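Local coordinates for protein Asp/Glu-specific dipeptidyl-peptidase (Flavobacterium psychrophilum, PDB 5JXF) that cleaves dipeptides from the N-terminus of oligopeptides as a serine-type peptidase of family S46, strictly requiring Asp or Glu at the P1 position, at residues G48-E53 against V587-V592; D64-V69 against F279-G284; Q365-D370 against E570-S575. All coordinates share one frame; numbering follows the deposited sequence.

Contact 1 of 3, residues G48-E53 against V587-V592; sequences GMNETE and VTYGKV
Where helix 49-57 packs against the antiparallel sheet of the protease's second chymotrypsin-like half, the one that includes Ser662, the phenol of Tyr589 reaches across to the helix and is held by Asn50 and Glu53. These two sit one helical turn apart, and the hydroxyl enters between their side chains. Asn50 ND2 donates to Tyr589 OH at 3.0 Å, with an N-H...O angle of 154° and the oxygen tilted slightly from the amide plane. The hydroxyl in turn gives its proton to Glu53 OE1, 2.7 Å from Tyr589 OH. That carboxylate oxygen lies at the edge of the phenol, near the ring plane, but it is approached from above its own carboxylate plane. Amide and carboxylate both stand steeply against the ring, each at roughly 75°. With one bond accepted and one donated, the buried hydroxyl is satisfied, which should fix the rotation of its proton. Tyr589 CG lies between the backbone N and the carbonyl carbon (chi1 45°), which lifts the ring off the strand toward the helix. Glu53 CB adds an apolar touch, 3.9 Å from Tyr589 CE2. On its other oxygen, OE2, Glu53 forms a salt bridge with Arg576, which probably helps keep the carboxylate ionised as an acceptor. Further along helix 49-57, Met54 and Leu57 pack on the Tyr589 side chain, as does Phe279 from the adjacent strand 279-284, to which strand 586-591 is hydrogen-bonded antiparallel.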
loop_
_atom_site.group_PDB
_atom_site.type_symbol
_atom_site.label_atom_id
_atom_site.label_comp_id
_atom_site.label_asym_id
_atom_site.label_seq_id
_atom_site.Cartn_x
_atom_site.Cartn_y
_atom_site.Cartn_z
ATOM N N GLY A 48 5.028 -17.781 -39.017
ATOM C CA GLY A 48 5.338 -16.444 -39.484
ATOM C C GLY A 48 5.694 -15.521 -38.325
ATOM O O GLY A 48 6.585 -15.819 -37.527
ATOM N N MET A 49 4.975 -14.410 -38.224
ATOM C CA MET A 49 5.300 -13.344 -37.287
ATOM C C MET A 49 5.404 -13.840 -35.846
ATOM O O MET A 49 6.425 -13.649 -35.184
ATOM C CB MET A 49 4.253 -12.231 -37.383
ATOM C CG MET A 49 4.343 -11.214 -36.254
ATOM S SD MET A 49 2.840 -10.241 -36.074
ATOM C CE MET A 49 1.581 -11.519 -36.163
ATOM N N ASN A 50 4.349 -14.496 -35.378
ATOM C CA ASN A 50 4.285 -15.003 -34.012
ATOM C C ASN A 50 5.435 -15.927 -33.619
ATOM O O ASN A 50 6.102 -15.718 -32.591
ATOM C CB ASN A 50 2.959 -15.723 -33.808
ATOM C CG ASN A 50 1.797 -14.773 -33.801
ATOM O OD1 ASN A 50 0.790 -15.003 -34.457
ATOM N ND2 ASN A 50 1.933 -13.689 -33.057
ATOM N N GLU A 51 5.667 -16.939 -34.443
ATOM C CA GLU A 51 6.709 -17.931 -34.170
ATOM C C GLU A 51 8.109 -17.310 -34.108
ATOM O O GLU A 51 8.896 -17.643 -33.223
ATOM C CB GLU A 51 6.673 -19.041 -35.229
ATOM C CG GLU A 51 7.537 -20.241 -34.891
ATOM C CD GLU A 51 7.262 -21.431 -35.797
ATOM O OE1 GLU A 51 6.427 -21.297 -36.723
ATOM O OE2 GLU A 51 7.875 -22.495 -35.570
ATOM N N THR A 52 8.418 -16.431 -35.057
ATOM C CA THR A 52 9.645 -15.636 -35.008
ATOM C C THR A 52 9.766 -14.925 -33.664
ATOM O O THR A 52 10.794 -15.046 -32.995
ATOM C CB THR A 52 9.707 -14.601 -36.147
ATOM O OG1 THR A 52 9.753 -15.283 -37.401
ATOM C CG2 THR A 52 10.951 -13.744 -36.028
ATOM N N GLU A 53 8.713 -14.221 -33.251
ATOM C CA GLU A 53 8.733 -13.520 -31.968
ATOM C C GLU A 53 8.969 -14.455 -30.780
ATOM O O GLU A 53 9.700 -14.110 -29.844
ATOM C CB GLU A 53 7.430 -12.752 -31.748
ATOM C CG GLU A 53 7.261 -11.516 -32.615
ATOM C CD GLU A 53 6.038 -10.695 -32.229
ATOM O OE1 GLU A 53 5.345 -11.071 -31.259
ATOM O OE2 GLU A 53 5.774 -9.665 -32.887
ATOM N N VAL A 587 -3.391 -18.212 -27.846
ATOM C CA VAL A 587 -2.079 -18.300 -27.274
ATOM C C VAL A 587 -1.556 -16.878 -27.077
ATOM O O VAL A 587 -1.805 -16.006 -27.905
ATOM C CB VAL A 587 -1.142 -19.107 -28.182
ATOM C CG1 VAL A 587 0.296 -19.027 -27.687
ATOM C CG2 VAL A 587 -1.615 -20.546 -28.247
ATOM N N THR A 588 -0.856 -16.656 -25.969
ATOM C CA THR A 588 -0.093 -15.432 -25.765
ATOM C C THR A 588 1.240 -15.831 -25.127
ATOM O O THR A 588 1.330 -16.865 -24.463
ATOM C CB THR A 588 -0.861 -14.420 -24.875
ATOM O OG1 THR A 588 -0.087 -13.223 -24.703
ATOM C CG2 THR A 588 -1.172 -15.012 -23.515
ATOM N N TYR A 589 2.277 -15.031 -25.349
ATOM C CA TYR A 589 3.602 -15.354 -24.840
ATOM C C TYR A 589 4.314 -14.109 -24.340
ATOM O O TYR A 589 3.887 -12.987 -24.606
ATOM C CB TYR A 589 4.455 -16.002 -25.919
ATOM C CG TYR A 589 4.343 -15.265 -27.222
ATOM C CD1 TYR A 589 3.359 -15.614 -28.138
ATOM C CD2 TYR A 589 5.195 -14.212 -27.539
ATOM C CE1 TYR A 589 3.214 -14.939 -29.313
ATOM C CE2 TYR A 589 5.058 -13.528 -28.745
ATOM C CZ TYR A 589 4.060 -13.920 -29.627
ATOM O OH TYR A 589 3.864 -13.305 -30.832
ATOM N N GLY A 590 5.432 -14.313 -23.664
ATOM C CA GLY A 590 6.233 -13.198 -23.207
ATOM C C GLY A 590 7.323 -13.729 -22.317
ATOM O O GLY A 590 7.902 -14.776 -22.611
ATOM N N LYS A 591 7.581 -13.030 -21.214
ATOM C CA LYS A 591 8.635 -13.454 -20.318
ATOM C C LYS A 591 8.352 -13.069 -18.869
ATOM O O LYS A 591 7.604 -12.136 -18.597
ATOM C CB LYS A 591 9.970 -12.859 -20.778
ATOM C CG LYS A 591 9.970 -11.344 -20.755
ATOM C CD LYS A 591 10.999 -10.758 -21.699
ATOM C CE LYS A 591 12.409 -11.008 -21.221
ATOM N NZ LYS A 591 13.410 -10.672 -22.263
ATOM N N VAL A 592 8.951 -13.821 -17.952
ATOM C CA VAL A 592 8.935 -13.487 -16.547
ATOM C C VAL A 592 9.634 -12.117 -16.367
ATOM O O VAL A 592 10.818 -11.966 -16.664
ATOM C CB VAL A 592 9.627 -14.590 -15.707
ATOM C CG1 VAL A 592 9.636 -14.218 -14.248
ATOM C CG2 VAL A 592 8.939 -15.951 -15.912
#

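Contact 2 of 3, residues D64-V69 against F279-G284; sequences DDIYSV and FTMVMG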
loop_
_atom_site.group_PDB
_atom_site.type_symbol
_atom_site.label_atom_id
_atom_site.label_comp_id
_atom_site.label_asym_id
_atom_site.label_seq_id
_atom_site.Cartn_x
_atom_site.Cartn_y
_atom_site.Cartn_z
ATOM N N ASP A 64 3.935 -26.224 -34.835
ATOM C CA ASP A 64 3.278 -27.523 -34.989
ATOM C C ASP A 64 3.187 -28.312 -33.683
ATOM O O ASP A 64 2.344 -29.202 -33.566
ATOM C CB ASP A 64 3.988 -28.373 -36.047
ATOM C CG ASP A 64 3.350 -28.247 -37.424
ATOM O OD1 ASP A 64 2.231 -28.777 -37.622
ATOM O OD2 ASP A 64 3.969 -27.611 -38.306
ATOM N N ASP A 65 4.051 -27.998 -32.715
ATOM C CA ASP A 65 3.958 -28.579 -31.378
ATOM C C ASP A 65 2.787 -28.004 -30.587
ATOM O O ASP A 65 2.272 -28.637 -29.666
ATOM C CB ASP A 65 5.248 -28.340 -30.572
ATOM C CG ASP A 65 6.450 -29.072 -31.140
ATOM O OD1 ASP A 65 6.444 -30.317 -31.131
ATOM O OD2 ASP A 65 7.426 -28.405 -31.547
ATOM N N ILE A 66 2.397 -26.782 -30.923
ATOM C CA ILE A 66 1.349 -26.074 -30.193
ATOM C C ILE A 66 -0.015 -26.418 -30.757
ATOM O O ILE A 66 -0.960 -26.662 -30.005
ATOM C CB ILE A 66 1.544 -24.536 -30.253
ATOM C CG1 ILE A 66 2.920 -24.147 -29.681
ATOM C CG2 ILE A 66 0.396 -23.823 -29.538
ATOM C CD1 ILE A 66 3.295 -22.687 -29.866
ATOM N N TYR A 67 -0.110 -26.428 -32.087
ATOM C CA TYR A 67 -1.350 -26.786 -32.775
ATOM C C TYR A 67 -1.085 -27.650 -34.021
ATOM O O TYR A 67 -0.255 -27.310 -34.860
ATOM C CB TYR A 67 -2.134 -25.529 -33.186
ATOM C CG TYR A 67 -3.421 -25.833 -33.942
ATOM C CD1 TYR A 67 -4.619 -25.993 -33.267
ATOM C CD2 TYR A 67 -3.425 -25.970 -35.326
ATOM C CE1 TYR A 67 -5.794 -26.272 -33.942
ATOM C CE2 TYR A 67 -4.596 -26.263 -36.021
ATOM C CZ TYR A 67 -5.778 -26.408 -35.322
ATOM O OH TYR A 67 -6.944 -26.688 -35.993
ATOM N N SER A 68 -1.819 -28.749 -34.140
ATOM C CA SER A 68 -1.710 -29.637 -35.299
ATOM C C SER A 68 -2.975 -30.467 -35.466
ATOM O O SER A 68 -3.639 -30.776 -34.479
ATOM C CB SER A 68 -0.499 -30.559 -35.148
ATOM O OG SER A 68 -0.424 -31.471 -36.238
ATOM N N VAL A 69 -3.312 -30.828 -36.703
ATOM C CA VAL A 69 -4.409 -31.764 -36.944
ATOM C C VAL A 69 -3.864 -33.110 -37.402
ATOM O O VAL A 69 -4.610 -34.073 -37.571
ATOM C CB VAL A 69 -5.409 -31.236 -37.988
ATOM C CG1 VAL A 69 -5.991 -29.895 -37.524
ATOM C CG2 VAL A 69 -4.746 -31.114 -39.357
ATOM N N PHE A 279 11.272 -17.306 -21.119
ATOM C CA PHE A 279 10.123 -17.385 -22.012
ATOM C C PHE A 279 8.962 -18.024 -21.284
ATOM O O PHE A 279 9.141 -18.992 -20.533
ATOM C CB PHE A 279 10.448 -18.199 -23.273
ATOM C CG PHE A 279 9.253 -18.435 -24.162
ATOM C CD1 PHE A 279 8.881 -17.502 -25.106
ATOM C CD2 PHE A 279 8.497 -19.587 -24.038
ATOM C CE1 PHE A 279 7.776 -17.724 -25.931
ATOM C CE2 PHE A 279 7.393 -19.809 -24.856
ATOM C CZ PHE A 279 7.038 -18.879 -25.801
ATOM N N THR A 280 7.773 -17.474 -21.504
ATOM C CA THR A 280 6.522 -18.076 -21.025
ATOM C C THR A 280 5.466 -17.995 -22.111
ATOM O O THR A 280 5.390 -17.000 -22.838
ATOM C CB THR A 280 5.934 -17.354 -19.765
ATOM O OG1 THR A 280 5.522 -16.029 -20.117
ATOM C CG2 THR A 280 6.927 -17.271 -18.635
ATOM N N MET A 281 4.650 -19.040 -22.210
ATOM C CA MET A 281 3.527 -19.042 -23.117
ATOM C C MET A 281 2.262 -19.447 -22.369
ATOM O O MET A 281 2.212 -20.475 -21.688
ATOM C CB MET A 281 3.788 -19.989 -24.298
ATOM C CG MET A 281 2.887 -19.744 -25.472
ATOM S SD MET A 281 2.947 -21.055 -26.737
ATOM C CE MET A 281 2.347 -22.435 -25.817
ATOM N N VAL A 282 1.232 -18.631 -22.520
ATOM C CA VAL A 282 -0.033 -18.916 -21.887
ATOM C C VAL A 282 -1.122 -19.221 -22.945
ATOM O O VAL A 282 -1.370 -18.445 -23.857
ATOM C CB VAL A 282 -0.449 -17.736 -20.977
ATOM C CG1 VAL A 282 -1.763 -18.021 -20.319
ATOM C CG2 VAL A 282 0.643 -17.467 -19.898
ATOM N N MET A 283 -1.757 -20.372 -22.805
ATOM C CA MET A 283 -2.820 -20.793 -23.713
ATOM C C MET A 283 -4.131 -20.843 -22.929
ATOM O O MET A 283 -4.186 -21.392 -21.838
ATOM C CB MET A 283 -2.492 -22.162 -24.323
ATOM C CG MET A 283 -3.303 -22.524 -25.567
ATOM S SD MET A 283 -2.768 -24.113 -26.336
ATOM C CE MET A 283 -1.018 -23.990 -25.897
ATOM N N GLY A 284 -5.185 -20.237 -23.445
ATOM C CA GLY A 284 -6.425 -20.276 -22.703
ATOM C C GLY A 284 -7.608 -19.753 -23.471
ATOM O O GLY A 284 -7.559 -19.599 -24.699
#
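Ile66 meets two methionines of strand 279-284, Met281 and Met283, and its two branches divide them. The isoleucine side chain starts toward the strand, with CB itself still short of either methionine. From there CG2 turns to one side and finds the methyl of Met283, with Ile66 CG2 and Met283 CE 3.9 Å apart. The longer branch leaves with CG1 beside the backbone N (chi1 -58°) and runs on extended. Ile66 CG1 is already 4.3 Å from Met281 SD. At the end of this branch, Ile66 CD1 comes to 3.5 Å from the same sulfur, Met281 SD, so that isoleucine and methionine meet tip to tip. The methyl beyond the sulfur lies a little farther off, Met281 CE being 4.2 Å from Ile66 CD1.

Met281 and Met283 are two residues apart on a strand, so both project from the same face of the antiparallel sheet in the Ser662-bearing barrel of this chymotrypsin-like protease. The short helix 63-66 packs over part of that face. Both methionines extend away from the strand and then bend at the sulfur. These bends bring the methyls together, Met281 CE lying 3.7 Å from Met283 CE, facing the fork of the isoleucine. No polar atom takes part across the contact, and all three residues are buried. Val587 of the neighbouring strand 586-591 touches both methionines, and Val667 of strand 665-667 packs against Met281 from the other neighbour in the sheet. Met283 lies about 13 Å from the bound aspartic acid, measured from its side chain.

Contact 3 of 3, residues Q365-D370 against E570-S575; sequences QNFEKD and ELYPNS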
loop_
_atom_site.group_PDB
_atom_site.type_symbol
_atom_site.label_atom_id
_atom_site.label_comp_id
_atom_site.label_asym_id
_atom_site.label_seq_id
_atom_site.Cartn_x
_atom_site.Cartn_y
_atom_site.Cartn_z
ATOM N N GLN A 365 -7.717 9.511 -29.287
ATOM C CA GLN A 365 -7.993 10.740 -30.036
ATOM C C GLN A 365 -6.848 11.036 -30.991
ATOM O O GLN A 365 -7.067 11.364 -32.153
ATOM C CB GLN A 365 -8.210 11.930 -29.097
ATOM C CG GLN A 365 -9.645 12.119 -28.628
ATOM C CD GLN A 365 -9.714 12.917 -27.344
ATOM O OE1 GLN A 365 -8.690 13.371 -26.839
ATOM N NE2 GLN A 365 -10.913 13.083 -26.802
ATOM N N ASN A 366 -5.625 10.905 -30.489
ATOM C CA ASN A 366 -4.438 11.090 -31.309
ATOM C C ASN A 366 -4.336 10.049 -32.429
ATOM O O ASN A 366 -3.890 10.359 -33.532
ATOM C CB ASN A 366 -3.186 11.050 -30.432
ATOM C CG ASN A 366 -3.101 12.235 -29.482
ATOM O OD1 ASN A 366 -3.793 13.243 -29.654
ATOM N ND2 ASN A 366 -2.244 12.121 -28.474
ATOM N N PHE A 367 -4.748 8.815 -32.148
ATOM C CA PHE A 367 -4.739 7.784 -33.176
ATOM C C PHE A 367 -5.795 8.089 -34.229
ATOM O O PHE A 367 -5.559 7.937 -35.430
ATOM C CB PHE A 367 -4.986 6.391 -32.586
ATOM C CG PHE A 367 -5.394 5.371 -33.619
ATOM C CD1 PHE A 367 -4.447 4.777 -34.441
ATOM C CD2 PHE A 367 -6.728 5.030 -33.790
ATOM C CE1 PHE A 367 -4.824 3.852 -35.405
ATOM C CE2 PHE A 367 -7.110 4.116 -34.756
ATOM C CZ PHE A 367 -6.157 3.524 -35.562
ATOM N N GLU A 368 -6.966 8.513 -33.762
ATOM C CA GLU A 368 -8.107 8.759 -34.639
ATOM C C GLU A 368 -7.882 9.944 -35.581
ATOM O O GLU A 368 -8.440 9.986 -36.681
ATOM C CB GLU A 368 -9.366 8.982 -33.799
ATOM C CG GLU A 368 -9.853 7.722 -33.124
ATOM C CD GLU A 368 -10.647 7.997 -31.869
ATOM O OE1 GLU A 368 -10.964 9.179 -31.596
ATOM O OE2 GLU A 368 -10.937 7.022 -31.143
ATOM N N LYS A 369 -7.062 10.900 -35.154
ATOM C CA LYS A 369 -6.711 12.029 -36.008
ATOM C C LYS A 369 -5.704 11.590 -37.080
ATOM O O LYS A 369 -5.463 12.308 -38.047
ATOM C CB LYS A 369 -6.154 13.187 -35.172
ATOM C CG LYS A 369 -7.216 13.963 -34.406
ATOM N N ASP A 370 -5.129 10.403 -36.903
ATOM C CA ASP A 370 -4.237 9.812 -37.899
ATOM C C ASP A 370 -4.972 8.755 -38.713
ATOM O O ASP A 370 -4.565 8.410 -39.822
ATOM C CB ASP A 370 -3.012 9.187 -37.228
ATOM C CG ASP A 370 -2.097 8.487 -38.218
ATOM O OD1 ASP A 370 -1.982 8.961 -39.369
ATOM O OD2 ASP A 370 -1.505 7.451 -37.854
ATOM N N GLU A 570 -7.321 -2.861 -42.671
ATOM C CA GLU A 570 -6.857 -2.512 -44.011
ATOM C C GLU A 570 -5.687 -1.536 -43.988
ATOM O O GLU A 570 -4.654 -1.771 -44.613
ATOM C CB GLU A 570 -7.994 -1.910 -44.841
ATOM C CG GLU A 570 -9.146 -2.857 -45.122
ATOM C CD GLU A 570 -10.187 -2.247 -46.051
ATOM O OE1 GLU A 570 -10.096 -1.035 -46.352
ATOM O OE2 GLU A 570 -11.110 -2.979 -46.469
ATOM N N LEU A 571 -5.860 -0.440 -43.262
ATOM C CA LEU A 571 -4.918 0.669 -43.312
ATOM C C LEU A 571 -3.696 0.468 -42.413
ATOM O O LEU A 571 -2.842 1.349 -42.313
ATOM C CB LEU A 571 -5.636 1.962 -42.929
ATOM C CG LEU A 571 -6.935 2.221 -43.694
ATOM C CD1 LEU A 571 -7.633 3.461 -43.162
ATOM C CD2 LEU A 571 -6.642 2.362 -45.174
ATOM N N TYR A 572 -3.624 -0.684 -41.753
ATOM C CA TYR A 572 -2.499 -1.020 -40.886
ATOM C C TYR A 572 -2.248 -2.532 -40.947
ATOM O O TYR A 572 -2.554 -3.256 -40.002
ATOM C CB TYR A 572 -2.770 -0.570 -39.443
ATOM C CG TYR A 572 -3.162 0.892 -39.291
ATOM C CD1 TYR A 572 -2.196 1.881 -39.137
ATOM C CD2 TYR A 572 -4.497 1.280 -39.289
ATOM C CE1 TYR A 572 -2.549 3.218 -38.995
ATOM C CE2 TYR A 572 -4.861 2.616 -39.148
ATOM C CZ TYR A 572 -3.883 3.580 -39.003
ATOM O OH TYR A 572 -4.235 4.905 -38.863
ATOM N N PRO A 573 -1.687 -3.012 -42.067
ATOM C CA PRO A 573 -1.641 -4.448 -42.367
ATOM C C PRO A 573 -0.556 -5.228 -41.623
ATOM O O PRO A 573 -0.724 -6.429 -41.374
ATOM C CB PRO A 573 -1.384 -4.470 -43.875
ATOM C CG PRO A 573 -0.595 -3.238 -44.127
ATOM C CD PRO A 573 -1.087 -2.204 -43.144
ATOM N N ASN A 574 0.543 -4.569 -41.281
ATOM C CA ASN A 574 1.615 -5.236 -40.554
ATOM C C ASN A 574 1.859 -4.578 -39.201
ATOM O O ASN A 574 2.976 -4.192 -38.882
ATOM C CB ASN A 574 2.902 -5.238 -41.383
ATOM N N SER A 575 0.804 -4.460 -38.402
ATOM C CA SER A 575 0.901 -3.750 -37.128
ATOM C C SER A 575 0.514 -4.632 -35.938
ATOM O O SER A 575 0.037 -4.135 -34.916
ATOM C CB SER A 575 0.029 -2.495 -37.164
ATOM O OG SER A 575 -1.290 -2.806 -37.577
#
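The side chains of Phe367 and Tyr572 come together from opposite directions in the helical part of the S46 fold, where helix 360-375 passes the end of helix 547-571. Phe367 CG is anti to the backbone N (chi1 163°), which swings the ring off the flank of its helix toward the tyrosine. Tyr572 answers with CG beside its own backbone N (chi1 -53°), sending the phenol out from the coil that follows the helix. The rings meet obliquely, centroids 5.5 Å apart and planes at 42°. Closest is the phenol end: Phe367 CE1 lies 3.7 Å from Tyr572 CZ, while Phe367 CZ is 3.9 Å from Tyr572 CE2. Asp370, one turn on, borders the hydroxyl with its carboxylate turned steeply against the phenol ring. Replacing Tyr572 with an alanine would probably open a gap beside Phe367 and leave that ring freer to turn. Around the pair, Tyr564 and Gln568 of helix 547-571 touch Phe367, and Lys374 touches Tyr572. Beyond the ring, Ser575 OG donates to Tyr572 O at 2.8 Å, from above the carbonyl plane, and ties the turn together. The hydroxyl has no partner in the model: Asp370 O stands 3.6 Å from Tyr572 OH, and Asp370 OD2 is 3.9 Å from that same oxygen.

How the contacts relate
Contacts 1 and 2 are neighbours, their centres 10 Å apart. Helices 49-57 and 63-66, consecutive in the chain, cover adjacent strands, 586-591 and 279-284, of one antiparallel sheet, and the strands bond directly through Thr588 with Val282 and Gly590 with Thr280. Contact 3 lies in the helical region, its centre 23 Å from contact 1 and 29 Å from contact 2; yet helix 547-571 is followed in the chain by strand 586-591. Contact 1 spans the longest separation, and both others fall within it, contact 2 closing before contact 3 opens. The N-terminal helices thus pack on a sheet built mostly of strands from 586-591 onward, with 279-284 inserted beside the first of them.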